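Local coordinates for protein elongation factor G homolog (Thermus thermophilus, PDB 1WDT) that binds GTP together with a magnesium ion and probably works as a GTPase in the elongation stage of protein synthesis, at residues E418-L423 against V451-Y456; V385-K390 against V445-S450; G85-E90 against E430-T435. One frame throughout, in Å; residues are numbered along the deposited sequence.

Contact 1 of 3, residues E418-L423 against V451-Y456; sequences EETGEL and VPKVPY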
# COMPACT_ATOMS: atom_id res chain seq x y z
N GLU A 418 15.77 11.13 -13.57
CA GLU A 418 17.10 11.71 -13.77
C GLU A 418 17.47 11.90 -15.23
O GLU A 418 17.90 12.98 -15.63
CB GLU A 418 18.15 10.82 -13.10
CG GLU A 418 17.88 10.52 -11.63
CD GLU A 418 19.00 9.73 -10.98
OE1 GLU A 418 19.36 8.66 -11.51
OE2 GLU A 418 19.51 10.19 -9.94
N GLU A 419 17.31 10.85 -16.02
CA GLU A 419 17.65 10.88 -17.44
C GLU A 419 16.59 11.52 -18.34
O GLU A 419 16.90 12.40 -19.14
CB GLU A 419 17.94 9.47 -17.93
CG GLU A 419 19.10 8.80 -17.23
CD GLU A 419 19.24 7.34 -17.62
OE1 GLU A 419 19.28 7.06 -18.83
OE2 GLU A 419 19.31 6.48 -16.71
N THR A 420 15.34 11.07 -18.20
CA THR A 420 14.25 11.59 -19.03
C THR A 420 13.78 12.99 -18.66
O THR A 420 13.23 13.70 -19.49
CB THR A 420 13.03 10.64 -18.98
OG1 THR A 420 13.43 9.32 -19.36
CG2 THR A 420 11.95 11.12 -19.93
N GLY A 421 13.98 13.38 -17.41
CA GLY A 421 13.55 14.70 -16.98
C GLY A 421 12.07 14.83 -16.67
O GLY A 421 11.64 15.86 -16.15
N GLU A 422 11.28 13.79 -16.96
CA GLU A 422 9.84 13.83 -16.69
C GLU A 422 9.49 13.80 -15.21
O GLU A 422 10.24 13.28 -14.38
CB GLU A 422 9.13 12.66 -17.37
CG GLU A 422 9.01 12.75 -18.87
CD GLU A 422 8.10 11.68 -19.43
OE1 GLU A 422 8.32 10.49 -19.13
OE2 GLU A 422 7.16 12.03 -20.18
N LEU A 423 8.33 14.36 -14.89
CA LEU A 423 7.82 14.37 -13.52
C LEU A 423 6.89 13.17 -13.39
O LEU A 423 5.78 13.18 -13.92
CB LEU A 423 7.05 15.66 -13.25
CG LEU A 423 6.47 15.78 -11.84
CD1 LEU A 423 7.60 15.82 -10.81
CD2 LEU A 423 5.61 17.04 -11.76
N VAL A 451 2.16 7.76 -20.75
CA VAL A 451 3.13 6.72 -20.48
C VAL A 451 4.50 7.40 -20.40
O VAL A 451 4.83 8.24 -21.23
CB VAL A 451 3.14 5.65 -21.59
CG1 VAL A 451 4.16 4.58 -21.28
CG2 VAL A 451 1.75 5.02 -21.72
N PRO A 452 5.30 7.06 -19.38
CA PRO A 452 6.63 7.66 -19.21
C PRO A 452 7.53 7.38 -20.41
O PRO A 452 7.48 6.30 -20.99
CB PRO A 452 7.16 6.98 -17.95
CG PRO A 452 5.92 6.66 -17.18
CD PRO A 452 5.00 6.14 -18.26
N LYS A 453 8.36 8.36 -20.77
CA LYS A 453 9.30 8.18 -21.88
C LYS A 453 10.30 7.13 -21.41
O LYS A 453 10.69 7.12 -20.24
CB LYS A 453 10.05 9.48 -22.17
CG LYS A 453 9.19 10.67 -22.57
CD LYS A 453 10.06 11.89 -22.82
CE LYS A 453 9.23 13.12 -23.16
NZ LYS A 453 10.09 14.34 -23.31
N VAL A 454 10.70 6.23 -22.31
CA VAL A 454 11.66 5.19 -21.95
C VAL A 454 13.06 5.78 -21.84
O VAL A 454 13.49 6.56 -22.70
CB VAL A 454 11.67 4.05 -22.99
CG1 VAL A 454 12.74 3.03 -22.61
CG2 VAL A 454 10.30 3.38 -23.05
N PRO A 455 13.80 5.43 -20.77
CA PRO A 455 15.16 5.94 -20.58
C PRO A 455 16.18 5.14 -21.38
O PRO A 455 16.90 4.30 -20.83
CB PRO A 455 15.35 5.82 -19.07
CG PRO A 455 14.63 4.55 -18.77
CD PRO A 455 13.35 4.68 -19.58
N TYR A 456 16.22 5.40 -22.69
CA TYR A 456 17.15 4.72 -23.58
C TYR A 456 18.57 5.21 -23.29
O TYR A 456 18.76 6.32 -22.78
CB TYR A 456 16.80 5.01 -25.05
CG TYR A 456 15.53 4.34 -25.54
CD1 TYR A 456 15.46 2.95 -25.68
CD2 TYR A 456 14.41 5.10 -25.88
CE1 TYR A 456 14.29 2.33 -26.14
CE2 TYR A 456 13.24 4.49 -26.35
CZ TYR A 456 13.19 3.10 -26.47
OH TYR A 456 12.04 2.49 -26.94
O HOH W 1 17.74 7.91 -20.83
O HOH W 2 5.40 10.61 -21.74
O HOH W 3 10.31 9.30 -17.65

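Contact 2 of 3, residues V385-K390 against V445-S450; sequences VALHPK and VEVEFS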
# COMPACT_ATOMS: atom_id res chain seq x y z
N VAL A 385 3.36 7.11 -14.10
CA VAL A 385 2.67 7.88 -15.13
C VAL A 385 3.32 9.25 -15.17
O VAL A 385 3.53 9.88 -14.13
CB VAL A 385 1.15 8.06 -14.86
CG1 VAL A 385 0.41 6.74 -15.01
CG2 VAL A 385 0.92 8.65 -13.48
N ALA A 386 3.68 9.70 -16.37
CA ALA A 386 4.26 11.01 -16.51
C ALA A 386 3.11 11.95 -16.21
O ALA A 386 1.99 11.72 -16.63
CB ALA A 386 4.77 11.22 -17.93
N LEU A 387 3.40 13.01 -15.46
CA LEU A 387 2.39 13.97 -15.07
C LEU A 387 2.57 15.27 -15.85
O LEU A 387 3.69 15.73 -16.07
CB LEU A 387 2.49 14.23 -13.56
CG LEU A 387 1.21 14.46 -12.76
CD1 LEU A 387 1.58 14.75 -11.31
CD2 LEU A 387 0.43 15.61 -13.36
N HIS A 388 1.45 15.87 -16.27
CA HIS A 388 1.48 17.12 -17.03
C HIS A 388 0.31 18.02 -16.63
O HIS A 388 -0.84 17.59 -16.64
CB HIS A 388 1.34 16.83 -18.53
CG HIS A 388 2.29 15.81 -19.05
ND1 HIS A 388 3.64 16.04 -19.19
CD2 HIS A 388 2.08 14.53 -19.48
CE1 HIS A 388 4.22 14.96 -19.68
NE2 HIS A 388 3.30 14.03 -19.86
N PRO A 389 0.59 19.28 -16.26
CA PRO A 389 -0.56 20.11 -15.90
C PRO A 389 -1.31 20.31 -17.21
O PRO A 389 -0.70 20.28 -18.28
CB PRO A 389 0.09 21.40 -15.40
CG PRO A 389 1.36 21.47 -16.22
CD PRO A 389 1.85 20.04 -16.18
N LYS A 390 -2.62 20.50 -17.14
CA LYS A 390 -3.38 20.68 -18.38
C LYS A 390 -2.97 21.96 -19.09
O LYS A 390 -2.71 21.95 -20.29
CB LYS A 390 -4.88 20.71 -18.09
CG LYS A 390 -5.73 20.65 -19.35
CD LYS A 390 -7.20 20.68 -19.00
CE LYS A 390 -8.07 20.71 -20.24
NZ LYS A 390 -9.51 20.71 -19.87
N VAL A 445 -6.94 21.59 -9.59
CA VAL A 445 -5.94 21.41 -10.63
C VAL A 445 -6.25 20.26 -11.60
O VAL A 445 -6.59 19.15 -11.19
CB VAL A 445 -4.55 21.17 -10.00
CG1 VAL A 445 -3.50 21.01 -11.09
CG2 VAL A 445 -4.20 22.34 -9.09
N GLU A 446 -6.12 20.56 -12.89
CA GLU A 446 -6.35 19.59 -13.96
C GLU A 446 -5.01 19.07 -14.44
O GLU A 446 -4.12 19.85 -14.80
CB GLU A 446 -7.06 20.24 -15.14
CG GLU A 446 -8.54 20.43 -14.99
CD GLU A 446 -9.14 21.05 -16.24
OE1 GLU A 446 -8.97 22.27 -16.43
OE2 GLU A 446 -9.76 20.31 -17.03
N VAL A 447 -4.87 17.76 -14.48
CA VAL A 447 -3.62 17.16 -14.93
C VAL A 447 -4.00 16.04 -15.87
O VAL A 447 -5.16 15.65 -15.93
CB VAL A 447 -2.80 16.58 -13.74
CG1 VAL A 447 -2.67 17.63 -12.64
CG2 VAL A 447 -3.48 15.33 -13.19
N GLU A 448 -3.03 15.55 -16.62
CA GLU A 448 -3.27 14.45 -17.54
C GLU A 448 -2.08 13.52 -17.42
O GLU A 448 -0.96 13.96 -17.13
CB GLU A 448 -3.42 14.97 -18.97
CG GLU A 448 -2.16 15.56 -19.57
CD GLU A 448 -2.41 16.22 -20.92
OE1 GLU A 448 -2.97 17.34 -20.94
OE2 GLU A 448 -2.05 15.61 -21.95
N PHE A 449 -2.31 12.23 -17.59
CA PHE A 449 -1.24 11.26 -17.50
C PHE A 449 -0.85 10.81 -18.90
O PHE A 449 -1.62 10.95 -19.85
CB PHE A 449 -1.66 10.04 -16.67
CG PHE A 449 -2.13 10.38 -15.28
CD1 PHE A 449 -1.53 11.41 -14.55
CD2 PHE A 449 -3.16 9.65 -14.69
CE1 PHE A 449 -1.96 11.70 -13.25
CE2 PHE A 449 -3.59 9.93 -13.40
CZ PHE A 449 -2.99 10.97 -12.68
N SER A 450 0.36 10.27 -19.00
CA SER A 450 0.88 9.75 -20.25
C SER A 450 1.90 8.70 -19.86
O SER A 450 2.43 8.73 -18.75
CB SER A 450 1.54 10.86 -21.08
OG SER A 450 2.62 11.46 -20.39

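Contact 3 of 3, residues G85-E90 against E430-T435; sequences GDFVGE and ELHLAT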
# COMPACT_ATOMS: atom_id res chain seq x y z
N GLY A 85 -6.34 -3.47 -3.38
CA GLY A 85 -4.94 -3.31 -3.08
C GLY A 85 -4.43 -1.93 -3.48
O GLY A 85 -3.37 -1.50 -3.04
N ASP A 86 -5.19 -1.25 -4.33
CA ASP A 86 -4.83 0.09 -4.77
C ASP A 86 -4.69 1.01 -3.56
O ASP A 86 -3.87 1.92 -3.56
CB ASP A 86 -5.92 0.65 -5.69
CG ASP A 86 -5.94 -0.02 -7.06
OD1 ASP A 86 -5.51 0.62 -8.04
OD2 ASP A 86 -6.38 -1.19 -7.16
N PHE A 87 -5.49 0.76 -2.54
CA PHE A 87 -5.48 1.59 -1.35
C PHE A 87 -4.82 0.93 -0.14
O PHE A 87 -5.25 1.10 1.00
CB PHE A 87 -6.92 2.00 -1.06
CG PHE A 87 -7.68 2.42 -2.30
CD1 PHE A 87 -8.76 1.68 -2.76
CD2 PHE A 87 -7.29 3.55 -3.02
CE1 PHE A 87 -9.44 2.05 -3.93
CE2 PHE A 87 -7.96 3.93 -4.19
CZ PHE A 87 -9.04 3.18 -4.65
N VAL A 88 -3.75 0.20 -0.41
CA VAL A 88 -2.98 -0.49 0.61
C VAL A 88 -2.52 0.51 1.70
O VAL A 88 -2.42 0.15 2.87
CB VAL A 88 -1.76 -1.21 -0.05
CG1 VAL A 88 -0.93 -0.20 -0.84
CG2 VAL A 88 -0.92 -1.93 1.00
N GLY A 89 -2.28 1.75 1.30
CA GLY A 89 -1.85 2.77 2.25
C GLY A 89 -2.84 2.92 3.39
O GLY A 89 -2.46 2.86 4.56
N GLU A 90 -4.10 3.13 3.04
CA GLU A 90 -5.17 3.29 4.02
C GLU A 90 -5.48 1.99 4.77
O GLU A 90 -5.78 2.01 5.96
CB GLU A 90 -6.45 3.77 3.31
CG GLU A 90 -6.53 5.27 3.03
CD GLU A 90 -6.72 6.08 4.30
OE1 GLU A 90 -5.76 6.20 5.09
OE2 GLU A 90 -7.84 6.61 4.51
N GLU A 430 -4.06 1.31 -11.59
CA GLU A 430 -4.80 2.21 -12.46
C GLU A 430 -5.87 2.94 -11.65
O GLU A 430 -6.06 4.15 -11.81
CB GLU A 430 -5.44 1.40 -13.60
CG GLU A 430 -6.39 2.18 -14.49
CD GLU A 430 -6.74 1.42 -15.77
OE1 GLU A 430 -6.68 0.17 -15.76
OE2 GLU A 430 -7.09 2.07 -16.77
N LEU A 431 -6.54 2.21 -10.77
CA LEU A 431 -7.59 2.78 -9.92
C LEU A 431 -7.02 3.81 -8.94
O LEU A 431 -7.59 4.88 -8.75
CB LEU A 431 -8.29 1.66 -9.14
CG LEU A 431 -9.75 1.85 -8.73
CD1 LEU A 431 -9.94 1.25 -7.34
CD2 LEU A 431 -10.16 3.31 -8.72
N HIS A 432 -5.90 3.47 -8.30
CA HIS A 432 -5.26 4.38 -7.35
C HIS A 432 -4.92 5.69 -8.05
O HIS A 432 -5.27 6.77 -7.58
CB HIS A 432 -3.97 3.75 -6.79
CG HIS A 432 -3.30 4.57 -5.73
ND1 HIS A 432 -1.96 4.45 -5.44
CD2 HIS A 432 -3.80 5.49 -4.87
CE1 HIS A 432 -1.66 5.26 -4.43
NE2 HIS A 432 -2.76 5.90 -4.07
N LEU A 433 -4.25 5.59 -9.19
CA LEU A 433 -3.86 6.77 -9.96
C LEU A 433 -5.06 7.58 -10.43
O LEU A 433 -5.04 8.82 -10.42
CB LEU A 433 -2.99 6.35 -11.15
CG LEU A 433 -1.64 5.77 -10.71
CD1 LEU A 433 -0.90 5.20 -11.91
CD2 LEU A 433 -0.84 6.86 -10.02
N ALA A 434 -6.13 6.89 -10.82
CA ALA A 434 -7.33 7.58 -11.25
C ALA A 434 -7.89 8.39 -10.08
O ALA A 434 -8.34 9.53 -10.26
CB ALA A 434 -8.37 6.58 -11.76
N THR A 435 -7.86 7.82 -8.87
CA THR A 435 -8.38 8.55 -7.71
C THR A 435 -7.47 9.73 -7.37
O THR A 435 -7.92 10.77 -6.88
CB THR A 435 -8.53 7.66 -6.43
OG1 THR A 435 -7.25 7.16 -6.03
CG2 THR A 435 -9.47 6.49 -6.71

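Contact 1 of 3, residues E418-L423 against V451-Y456
Thr420 faces Pro455 and Glu422 faces Pro452 across two loops that run nearly antiparallel, 163° apart end to end, their closest CA pair, Thr420 and Pro455, 5.9 Å apart. Glu422 supplies the direct hydrogen bond. OE1, on its syn side, takes the backbone N of Lys453 at 2.7 Å in an almost straight bond (167°), although the donor stands 34° out of the carboxylate plane. A water also donates to OE1, and a second water links OE2 to Val451 O. Were Glu422 replaced by an alanine, the Lys453 amide would probably lose this acceptor and a gap would open beside the lysine chain. The aliphatic part of Lys453 lies against the carboxylate, CG 3.4 Å from Glu422 OE2, while NZ stays too distant for an ion pair. Thr420 turns its methyl to this chain, CG2 pressing on Lys453 CB at a tight 3.4 Å. Glu419 OE1 reaches Tyr456 O only through water; its OE2 forms a salt bridge with Arg457. Pro455, lacking an N-H, centres an inverse gamma turn. Around the contact, Glu422 and Pro452 lean on strand 383-389, whereas Val454 and Pro455 rest on Pro574 of strand 569-582.

Contact 2 of 3, residues V385-K390 against V445-S450
Lys390 and Glu446 meet twice where the strand pair frays, once through backbone and once through side chains. Lys390 N donates to Glu446 O at 2.9 Å, coming from above the carbonyl plane. The lysine chain then runs out fully extended, with CG trans to the backbone N (chi1 -170°), and crosses the glutamate until NZ closes a 2.9 Å salt bridge with Glu446 OE2. The oxygen is met on its syn side, 32° out of the carboxylate plane, and CD of the lysine packs on the same group. Long flexible chains suit this outer end of the pairing, where Lys390 is exposed, and Asp394 takes the Glu446 amide.

Ser450, at the other end, is paired with Ala386 through both of its backbone groups; the shorter of the two bonds is Ala386 N to Ser450 O, 2.9 Å. Its small side chain leaves OG, 3.3 Å from Ala386 CB, ready to accept His388 NE2 at 2.7 Å, almost in the imidazole plane. This bond would limit the turning of the ring.

Between these ends, strand 383-389 runs antiparallel to strand 447-450 in the four-stranded sheet of a ferredoxin-like domain. Ala386, His388, Glu448 and Ser450 share one face. On the other, Val385 CG2 sits over the Phe449 ring in a CH-pi contact, 4.1 Å from its centroid, and Leu387 CD2 presses tightly on Val447 CB at 3.4 Å. Helices 392-408 and 430-442 cover this face; Lys437 adds a cation-pi contact to Phe449.

The chemistry is thus two-sided: apolar groups seal the sheet against its helices, while the serine-histidine bond ties the edge strand to its neighbour on the polar face and the lysine-glutamate ion pair closes the end of the strand pair.

Contact 3 of 3, residues G85-E90 against E430-T435
Asp86 OD1 accepts the backbone N of His432 at 2.9 Å, N-H...O angle 146°, meeting it on the anti side of the carboxylate. The aspartate belongs to switch II, just after its DxxG motif, as in other translational GTPases, and the amide lies in the first turn of helix 430-442 in domain III; the bond thus joins the nucleotide-binding domain to a neighbouring domain. A short acidic side chain suits this place, since the N-H groups of the first turn have no carbonyl of a preceding turn to bond to, and the positive end of the helix would probably favour the negative charge. OD1 also touches Leu431 CB at 3.2 Å.

His432 has its ring turned so that Asp86 O lies over one face, 3.5 Å above the plane and offset toward the rim. Its CG is trans to the backbone N (chi1 -176°), which carries the imidazole back to Asp409 and to the amide of His428, so both ring nitrogens have partners and the group is held in place.

Phe87 supplies the apolar half. Its ring comes within about 4 Å of the side chain of Thr60, which binds GTP, and about 7 Å of the bound GTP, so domain III packs on a residue close to the nucleotide. Leu431 CD1 comes obliquely to the ring, 3.4 Å from Phe87 CZ, and the two side chains cross at about a right angle; Thr435 OG1 comes to the ring edge, 3.8 Å from CE2 of Phe87.

In the fold
Contacts 1 and 2 adjoin, their centres 14 Å apart: Leu423 O lies 2.8 Å from Leu387 N, a probable hydrogen bond, and Pro452 packs on strand 383-389. Contact 1 is a surface meeting of loops, held by one direct bond and by waters. Contact 2, partly buried, is regular strand pairing with an apolar face. Contact 3, also partly buried and nearest the centre of the chain, brings two domains together through a carboxylate at a helix start and the packing of Phe87 on Leu431. Helix 430-442 of contact 3 packs on the strands of contact 2 through Leu433, which touches Val385 and Phe449, linking the switch II side to the sheet.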